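Local coordinates for A1 protein (Enterobacteria phage Qbeta, PDB 3RLK) that forms, as the read-through extension of the phage coat protein, a minor structural component of the virion that is probably needed for infection, at residues I97-T102 / F171-F176. Residues are numbered along the deposited sequence; the frame is centred on the assembly and turned at random.
Sequences IDLDAT and FDFTKF
F173, in the short 3-10 turn that the Asx turn at D172 opens, and F176, just after it, pack against the chain where strand 96-98, an outer strand of a three-stranded antiparallel sheet in the read-through domain, passes into helix 101-104. F173 carries most of the contact. One face of its ring lies against the backbone of D100, whose N sits 3.5 Å from F173 CE1, while D100 CB makes a CH-pi contact over that face, 3.8 Å from the ring centroid and 21° off its normal. L99 touches both rings: its CB approaches F173 CE1 at 3.6 Å, and its CD2, in the plane of the F173 ring at its edge, meets F176 CD1 at 3.8 Å. Two residues earlier, I97 reaches the edge of the F176 ring with CG2, near the ring plane and 3.8 Å from CE1. The first torsions direct the two rings: F173 extends with CG anti to its backbone N (chi1 -175°), whereas in F176 CG is anti to the carbonyl carbon, and F173 CD1 lies over one face of the F176 ring. Both aromatics are buried, F173 also meeting W79 and F176 packing edge-to-face with W160. On the strand side, backbone hydrogen bonds of I97 with G158 and of L99 with I156 tie this chain to strand 154-159. D100 N-caps the helix, its OD1 accepting from Y103 N and, weakly, from T102 N. The 3-10 turn is held by F176 N bonding to F173 O and by D172, whose OD2 forms a salt bridge with K175 NZ and whose OD1 accepts from T174 N and, at 2.7 Å, from T174 OG1, both donors lying above the carboxylate plane.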
loop_
_atom_site.group_PDB
_atom_site.type_symbol
_atom_site.label_atom_id
_atom_site.label_comp_id
_atom_site.label_asym_id
_atom_site.label_seq_id
_atom_site.Cartn_x
_atom_site.Cartn_y
_atom_site.Cartn_z
ATOM N N ILE A 97 8.605 1.920 5.747
ATOM C CA ILE A 97 7.626 1.684 6.802
ATOM C C ILE A 97 6.425 0.933 6.183
ATOM O O ILE A 97 6.130 1.099 5.021
ATOM C CB ILE A 97 7.186 2.994 7.526
ATOM C CG1 ILE A 97 6.641 2.669 8.946
ATOM C CG2 ILE A 97 6.177 3.790 6.739
ATOM C CD1 ILE A 97 7.635 1.778 9.880
ATOM N N ASP A 98 5.727 0.139 6.978
ATOM C CA ASP A 98 4.483 -0.517 6.505
ATOM C C ASP A 98 3.264 0.423 6.635
ATOM O O ASP A 98 3.198 1.202 7.579
ATOM C CB ASP A 98 4.175 -1.825 7.280
ATOM C CG ASP A 98 4.180 -1.637 8.797
ATOM O OD1 ASP A 98 5.072 -0.937 9.332
ATOM O OD2 ASP A 98 3.340 -2.257 9.488
ATOM N N LEU A 99 2.299 0.291 5.720
ATOM C CA LEU A 99 1.031 1.004 5.815
ATOM C C LEU A 99 -0.052 0.102 6.436
ATOM O O LEU A 99 0.139 -1.112 6.562
ATOM C CB LEU A 99 0.597 1.437 4.402
ATOM C CG LEU A 99 1.641 2.114 3.494
ATOM C CD1 LEU A 99 0.820 2.668 2.364
ATOM C CD2 LEU A 99 2.394 3.278 4.165
ATOM N N ASP A 100 -1.179 0.717 6.818
ATOM C CA ASP A 100 -2.261 0.009 7.473
ATOM C C ASP A 100 -3.208 -0.553 6.419
ATOM O O ASP A 100 -4.137 0.096 5.975
ATOM C CB ASP A 100 -2.942 0.899 8.475
ATOM C CG ASP A 100 -4.011 0.168 9.307
ATOM O OD1 ASP A 100 -4.488 -0.944 8.922
ATOM O OD2 ASP A 100 -4.416 0.778 10.317
ATOM N N ALA A 101 -2.969 -1.807 6.003
ATOM C CA ALA A 101 -3.863 -2.414 4.940
ATOM C C ALA A 101 -5.361 -2.521 5.360
ATOM O O ALA A 101 -6.255 -2.470 4.470
ATOM C CB ALA A 101 -3.316 -3.843 4.537
ATOM N N THR A 102 -5.616 -2.644 6.655
ATOM C CA THR A 102 -6.994 -2.717 7.241
ATOM C C THR A 102 -7.666 -1.355 7.122
ATOM O O THR A 102 -8.711 -1.231 6.475
ATOM C CB THR A 102 -6.999 -3.268 8.694
ATOM O OG1 THR A 102 -6.614 -4.661 8.689
ATOM C CG2 THR A 102 -8.368 -3.069 9.341
ATOM N N PHE A 171 2.869 8.163 14.243
ATOM C CA PHE A 171 2.309 6.958 14.799
ATOM C C PHE A 171 0.781 6.954 14.575
ATOM O O PHE A 171 0.035 6.234 15.272
ATOM C CB PHE A 171 2.658 6.971 16.275
ATOM C CG PHE A 171 4.124 6.802 16.518
ATOM C CD1 PHE A 171 4.678 5.504 16.566
ATOM C CD2 PHE A 171 4.951 7.925 16.637
ATOM C CE1 PHE A 171 6.078 5.332 16.755
ATOM C CE2 PHE A 171 6.366 7.773 16.837
ATOM C CZ PHE A 171 6.921 6.469 16.871
ATOM N N ASP A 172 0.313 7.824 13.658
ATOM C CA ASP A 172 -1.109 7.927 13.347
ATOM C C ASP A 172 -1.241 7.793 11.817
ATOM O O ASP A 172 -0.808 8.671 11.074
ATOM C CB ASP A 172 -1.694 9.249 13.881
ATOM C CG ASP A 172 -3.109 9.536 13.338
ATOM O OD1 ASP A 172 -3.695 8.682 12.620
ATOM O OD2 ASP A 172 -3.692 10.582 13.730
ATOM N N PHE A 173 -1.824 6.673 11.381
ATOM C CA PHE A 173 -1.839 6.338 9.953
ATOM C C PHE A 173 -2.667 7.339 9.131
ATOM O O PHE A 173 -2.455 7.521 7.935
ATOM C CB PHE A 173 -2.272 4.874 9.691
ATOM C CG PHE A 173 -2.164 4.509 8.249
ATOM C CD1 PHE A 173 -0.925 4.431 7.641
ATOM C CD2 PHE A 173 -3.341 4.354 7.467
ATOM C CE1 PHE A 173 -0.798 4.160 6.287
ATOM C CE2 PHE A 173 -3.227 4.113 6.096
ATOM C CZ PHE A 173 -1.979 4.040 5.497
ATOM N N THR A 174 -3.586 8.027 9.786
ATOM C CA THR A 174 -4.385 9.004 9.063
ATOM C C THR A 174 -3.554 10.224 8.687
ATOM O O THR A 174 -4.013 11.046 7.884
ATOM C CB THR A 174 -5.637 9.429 9.869
ATOM O OG1 THR A 174 -5.190 10.255 10.944
ATOM C CG2 THR A 174 -6.389 8.233 10.420
ATOM N N LYS A 175 -2.325 10.358 9.229
ATOM C CA LYS A 175 -1.407 11.401 8.787
ATOM C C LYS A 175 -0.678 11.037 7.495
ATOM O O LYS A 175 0.006 11.858 6.946
ATOM C CB LYS A 175 -0.405 11.787 9.902
ATOM C CG LYS A 175 -1.216 12.279 11.165
ATOM C CD LYS A 175 -0.355 13.278 12.024
ATOM C CE LYS A 175 -1.257 14.058 12.967
ATOM N NZ LYS A 175 -1.784 13.015 13.902
ATOM N N PHE A 176 -0.820 9.805 7.009
ATOM C CA PHE A 176 -0.121 9.374 5.773
ATOM C C PHE A 176 -0.935 9.675 4.503
ATOM O O PHE A 176 -2.173 9.675 4.551
ATOM C CB PHE A 176 0.024 7.821 5.823
ATOM C CG PHE A 176 1.111 7.315 6.720
ATOM C CD1 PHE A 176 2.132 6.486 6.213
ATOM C CD2 PHE A 176 1.130 7.659 8.066
ATOM C CE1 PHE A 176 3.153 5.994 7.068
ATOM C CE2 PHE A 176 2.144 7.172 8.956
ATOM C CZ PHE A 176 3.121 6.310 8.474
#